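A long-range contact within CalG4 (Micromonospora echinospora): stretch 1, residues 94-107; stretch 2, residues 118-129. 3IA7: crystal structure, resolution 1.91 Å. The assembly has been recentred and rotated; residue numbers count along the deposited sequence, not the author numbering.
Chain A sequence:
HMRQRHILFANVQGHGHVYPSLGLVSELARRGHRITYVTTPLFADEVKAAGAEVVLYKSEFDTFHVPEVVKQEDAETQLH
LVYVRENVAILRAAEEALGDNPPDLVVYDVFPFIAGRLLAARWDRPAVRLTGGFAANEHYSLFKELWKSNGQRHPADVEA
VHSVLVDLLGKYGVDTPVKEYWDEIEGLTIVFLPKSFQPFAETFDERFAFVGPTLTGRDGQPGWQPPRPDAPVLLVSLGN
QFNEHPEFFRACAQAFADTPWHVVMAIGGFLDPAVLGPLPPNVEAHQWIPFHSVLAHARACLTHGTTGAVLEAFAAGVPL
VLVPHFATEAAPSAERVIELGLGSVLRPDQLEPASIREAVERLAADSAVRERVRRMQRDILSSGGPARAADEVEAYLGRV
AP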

# COMPACT_ATOMS: atom_id res chain seq x y z
N ALA A 94 19.95 -16.85 -12.55
CA ALA A 94 18.82 -16.86 -13.49
C ALA A 94 19.06 -17.90 -14.60
O ALA A 94 18.16 -18.67 -14.92
CB ALA A 94 18.65 -15.52 -14.11
N GLU A 95 20.27 -17.93 -15.14
CA GLU A 95 20.60 -18.93 -16.20
C GLU A 95 20.53 -20.37 -15.69
O GLU A 95 19.95 -21.25 -16.34
CB GLU A 95 21.94 -18.63 -16.79
CG GLU A 95 21.91 -17.31 -17.60
CD GLU A 95 23.14 -17.15 -18.49
OE1 GLU A 95 23.71 -18.15 -18.91
OE2 GLU A 95 23.51 -16.03 -18.86
N GLU A 96 21.09 -20.60 -14.51
CA GLU A 96 21.07 -21.93 -13.90
C GLU A 96 19.61 -22.37 -13.65
O GLU A 96 19.23 -23.49 -13.99
CB GLU A 96 21.90 -21.93 -12.60
CG GLU A 96 22.06 -23.31 -11.90
CD GLU A 96 20.75 -23.84 -11.36
OE1 GLU A 96 20.03 -23.14 -10.60
OE2 GLU A 96 20.41 -25.01 -11.69
N ALA A 97 18.80 -21.48 -13.09
CA ALA A 97 17.41 -21.78 -12.75
C ALA A 97 16.47 -21.97 -13.95
O ALA A 97 15.62 -22.85 -13.91
CB ALA A 97 16.82 -20.75 -11.81
N LEU A 98 16.62 -21.17 -14.98
CA LEU A 98 15.74 -21.28 -16.13
C LEU A 98 16.28 -22.31 -17.15
O LEU A 98 15.50 -22.97 -17.85
CB LEU A 98 15.52 -19.91 -16.76
CG LEU A 98 14.54 -18.94 -16.10
CD1 LEU A 98 13.13 -19.39 -16.24
CD2 LEU A 98 14.84 -18.67 -14.59
N GLY A 99 17.61 -22.47 -17.20
CA GLY A 99 18.20 -23.54 -18.05
C GLY A 99 17.69 -23.52 -19.48
O GLY A 99 17.78 -22.51 -20.16
N ASP A 100 17.14 -24.64 -19.95
CA ASP A 100 16.72 -24.70 -21.37
C ASP A 100 15.29 -24.21 -21.61
O ASP A 100 14.74 -24.42 -22.71
CB ASP A 100 16.91 -26.11 -21.97
CG ASP A 100 18.37 -26.46 -22.21
OD1 ASP A 100 19.19 -25.52 -22.43
OD2 ASP A 100 18.70 -27.69 -22.20
N ASN A 101 14.71 -23.55 -20.61
CA ASN A 101 13.33 -23.03 -20.64
C ASN A 101 13.20 -21.54 -20.31
O ASN A 101 12.56 -21.17 -19.31
CB ASN A 101 12.47 -23.85 -19.72
CG ASN A 101 12.39 -25.25 -20.18
OD1 ASN A 101 12.11 -25.47 -21.34
ND2 ASN A 101 12.71 -26.21 -19.31
N PRO A 102 13.75 -20.67 -21.18
CA PRO A 102 13.79 -19.23 -20.89
C PRO A 102 12.40 -18.61 -20.83
O PRO A 102 11.46 -19.12 -21.51
CB PRO A 102 14.54 -18.65 -22.09
CG PRO A 102 14.30 -19.62 -23.20
CD PRO A 102 14.35 -20.96 -22.50
N PRO A 103 12.27 -17.48 -20.09
CA PRO A 103 11.00 -16.78 -20.02
C PRO A 103 10.72 -16.05 -21.34
O PRO A 103 11.60 -15.95 -22.17
CB PRO A 103 11.25 -15.75 -18.89
CG PRO A 103 12.73 -15.38 -19.02
CD PRO A 103 13.35 -16.78 -19.34
N ASP A 104 9.54 -15.48 -21.49
CA ASP A 104 9.15 -14.69 -22.68
C ASP A 104 9.68 -13.24 -22.64
O ASP A 104 9.81 -12.59 -23.67
CB ASP A 104 7.64 -14.60 -22.71
CG ASP A 104 6.99 -15.96 -22.84
OD1 ASP A 104 7.58 -16.82 -23.52
OD2 ASP A 104 5.92 -16.16 -22.26
N LEU A 105 9.96 -12.75 -21.44
CA LEU A 105 10.35 -11.33 -21.27
C LEU A 105 11.26 -11.19 -20.03
O LEU A 105 10.98 -11.85 -19.03
CB LEU A 105 9.09 -10.49 -21.06
CG LEU A 105 9.37 -9.01 -20.77
CD1 LEU A 105 9.94 -8.28 -22.04
CD2 LEU A 105 8.08 -8.34 -20.19
N VAL A 106 12.32 -10.38 -20.11
CA VAL A 106 13.22 -10.10 -18.97
C VAL A 106 12.93 -8.68 -18.49
O VAL A 106 12.95 -7.71 -19.28
CB VAL A 106 14.72 -10.23 -19.42
CG1 VAL A 106 15.72 -9.81 -18.31
CG2 VAL A 106 15.01 -11.69 -19.90
N VAL A 107 12.57 -8.53 -17.25
CA VAL A 107 12.33 -7.18 -16.73
C VAL A 107 13.45 -7.02 -15.71
O VAL A 107 13.55 -7.84 -14.78
CB VAL A 107 10.95 -7.09 -16.06
CG1 VAL A 107 10.75 -5.68 -15.43
CG2 VAL A 107 9.82 -7.37 -17.08
N LEU A 118 22.26 -8.99 -20.62
CA LEU A 118 22.95 -10.23 -21.06
C LEU A 118 22.00 -11.47 -21.10
O LEU A 118 22.10 -12.29 -21.99
CB LEU A 118 24.23 -10.47 -20.22
CG LEU A 118 25.32 -9.35 -20.44
CD1 LEU A 118 26.55 -9.74 -19.56
CD2 LEU A 118 25.72 -9.22 -21.95
N LEU A 119 21.09 -11.58 -20.13
CA LEU A 119 20.06 -12.64 -20.10
C LEU A 119 19.22 -12.53 -21.33
O LEU A 119 18.99 -13.52 -22.05
CB LEU A 119 19.19 -12.47 -18.84
CG LEU A 119 19.80 -12.96 -17.51
CD1 LEU A 119 18.76 -12.63 -16.39
CD2 LEU A 119 20.09 -14.48 -17.51
N ALA A 120 18.81 -11.30 -21.62
CA ALA A 120 17.99 -11.00 -22.81
C ALA A 120 18.73 -11.35 -24.11
O ALA A 120 18.12 -11.91 -25.02
CB ALA A 120 17.58 -9.51 -22.80
N ALA A 121 20.01 -11.03 -24.21
CA ALA A 121 20.80 -11.42 -25.37
C ALA A 121 20.93 -12.95 -25.52
O ALA A 121 20.65 -13.49 -26.58
CB ALA A 121 22.19 -10.76 -25.31
N ARG A 122 21.36 -13.62 -24.46
CA ARG A 122 21.59 -15.07 -24.53
C ARG A 122 20.28 -15.82 -24.78
O ARG A 122 20.24 -16.72 -25.60
CB ARG A 122 22.27 -15.64 -23.28
CG ARG A 122 22.44 -17.22 -23.37
CD ARG A 122 23.55 -17.66 -22.41
NE ARG A 122 24.85 -17.14 -22.82
CZ ARG A 122 25.92 -17.12 -22.03
NH1 ARG A 122 25.87 -17.63 -20.78
NH2 ARG A 122 27.03 -16.61 -22.51
N TRP A 123 19.23 -15.41 -24.09
CA TRP A 123 17.94 -16.06 -24.27
C TRP A 123 17.20 -15.64 -25.56
O TRP A 123 16.22 -16.30 -25.94
CB TRP A 123 17.04 -15.84 -23.05
CG TRP A 123 17.48 -16.59 -21.80
CD1 TRP A 123 18.23 -17.74 -21.72
CD2 TRP A 123 17.15 -16.24 -20.48
NE1 TRP A 123 18.42 -18.11 -20.40
CE2 TRP A 123 17.72 -17.21 -19.62
CE3 TRP A 123 16.40 -15.20 -19.92
CZ2 TRP A 123 17.60 -17.15 -18.26
CZ3 TRP A 123 16.26 -15.15 -18.56
CH2 TRP A 123 16.84 -16.13 -17.75
N ASP A 124 17.68 -14.57 -26.21
CA ASP A 124 17.06 -13.96 -27.40
C ASP A 124 15.60 -13.54 -27.08
O ASP A 124 14.63 -14.03 -27.70
CB ASP A 124 17.14 -14.92 -28.62
CG ASP A 124 16.56 -14.30 -29.91
OD1 ASP A 124 16.63 -13.09 -30.08
OD2 ASP A 124 16.01 -15.02 -30.75
N ARG A 125 15.48 -12.66 -26.10
CA ARG A 125 14.17 -12.22 -25.59
C ARG A 125 14.19 -10.71 -25.46
O ARG A 125 15.24 -10.15 -25.24
CB ARG A 125 13.87 -12.87 -24.22
CG ARG A 125 13.65 -14.39 -24.27
CD ARG A 125 12.44 -14.72 -25.16
NE ARG A 125 12.07 -16.15 -25.15
CZ ARG A 125 12.44 -17.07 -26.04
NH1 ARG A 125 13.22 -16.76 -27.08
NH2 ARG A 125 12.00 -18.32 -25.90
N PRO A 126 13.01 -10.07 -25.55
CA PRO A 126 12.89 -8.64 -25.30
C PRO A 126 13.08 -8.35 -23.82
O PRO A 126 12.96 -9.26 -22.96
CB PRO A 126 11.45 -8.31 -25.76
CG PRO A 126 10.70 -9.58 -25.55
CD PRO A 126 11.71 -10.70 -25.86
N ALA A 127 13.47 -7.12 -23.51
CA ALA A 127 13.70 -6.75 -22.13
C ALA A 127 13.09 -5.40 -21.84
O ALA A 127 12.90 -4.59 -22.75
CB ALA A 127 15.25 -6.74 -21.78
N VAL A 128 12.72 -5.20 -20.57
CA VAL A 128 12.19 -3.94 -20.07
C VAL A 128 13.05 -3.53 -18.92
O VAL A 128 13.30 -4.35 -18.03
CB VAL A 128 10.76 -4.14 -19.49
CG1 VAL A 128 10.27 -2.86 -18.71
CG2 VAL A 128 9.78 -4.59 -20.54
N ARG A 129 13.47 -2.26 -18.89
CA ARG A 129 14.22 -1.73 -17.79
C ARG A 129 13.27 -1.07 -16.74
O ARG A 129 12.33 -0.32 -17.11
CB ARG A 129 15.23 -0.69 -18.29
CG ARG A 129 16.02 -0.04 -17.12
CD ARG A 129 17.15 0.90 -17.67
NE ARG A 129 18.09 0.14 -18.54
CZ ARG A 129 19.34 0.49 -18.80
NH1 ARG A 129 19.84 1.61 -18.27
NH2 ARG A 129 20.11 -0.31 -19.54
O HOH W 1 10.00 -18.12 -23.61

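Parallel strands rarely pair alone; a helix that leads into one of them usually packs against the same sheet, and helix 118-123 of CalG4 is a compact example, with helix 94-98 packed in turn against that helix. Each stretch runs from the end of a helix through a loop into a strand. Strands 105-107 and 127-129 lie parallel, their axes 15° apart and 4.6 Å at closest approach, while helix 118-123 runs nearly antiparallel to the first strand, 8.7 Å away. The two helices cross at -41°. Both stretches leave their helices through a residue with positive phi, Gly-99 and Asp-124; Gly-99 lies within a type II' turn from Leu-98 to Asn-101, closed by the hydrogen bond from Asn-101 N to Leu-98 O (2.9 Å).

The strand pairing follows the parallel pattern, in which one residue bonds to the two neighbours of its partner. Val-106 N donates to Pro-126 O (3.1 Å), and Val-106 O accepts from Val-128 N (2.8 Å), so Val-106 straddles Ala-127. Proline has no amide hydrogen to give, but its carbonyl serves fully as an acceptor. Short CA-H...O contacts, Ala-127 CA to Val-106 O at 3.1 Å and Val-107 CA to Val-128 O at 3.3 Å, accompany this register.

Side chains then sort by sheet face. Val-106 and Ala-127 share the face covered by helix 118-123, where Val-106 CG2 lies 3.8 Å from Trp-123 CE3. Val-107 and Val-128 share the other face, with CG2 of Val-107 4.1 Å from CB of Val-128.

Trp-123 is the hub, with more of its surface covered by the opposing stretch than any other residue here. Two successive prolines cover one face of its indole: Pro-102 CB sits 3.8 Å from the centroid of the five-membered ring of Trp-123, and Pro-103 CD 3.7 Å from that of the six-membered ring. Both are CH-pi contacts, in which aliphatic C-H groups meet the electron-rich ring, those on Pro-103 CD polarised by the adjacent nitrogen. Leu-98 CB approaches Trp-123 CZ2 at 3.8 Å, and Ala-94 CB touches Leu-119 CD1 at 3.7 Å, extending the apolar packing between the helices.

Charged groups add polar links to this packing. Glu-95 OE1 and Arg-122 NH1 form a salt bridge at 2.9 Å, while Glu-95 CG packs 3.4 Å from Leu-119 CD2, so one side chain serves both polar and apolar needs. Arg-125 NE makes a weak hydrogen bond to Pro-103 O (3.0 Å). Arg-125 NH2 donates to the oxygen of water 1 at 3.0 Å, which in turn donates to Pro-102 O and Asp-104 OD1, each at 2.7 Å from the water oxygen, tying the loops together.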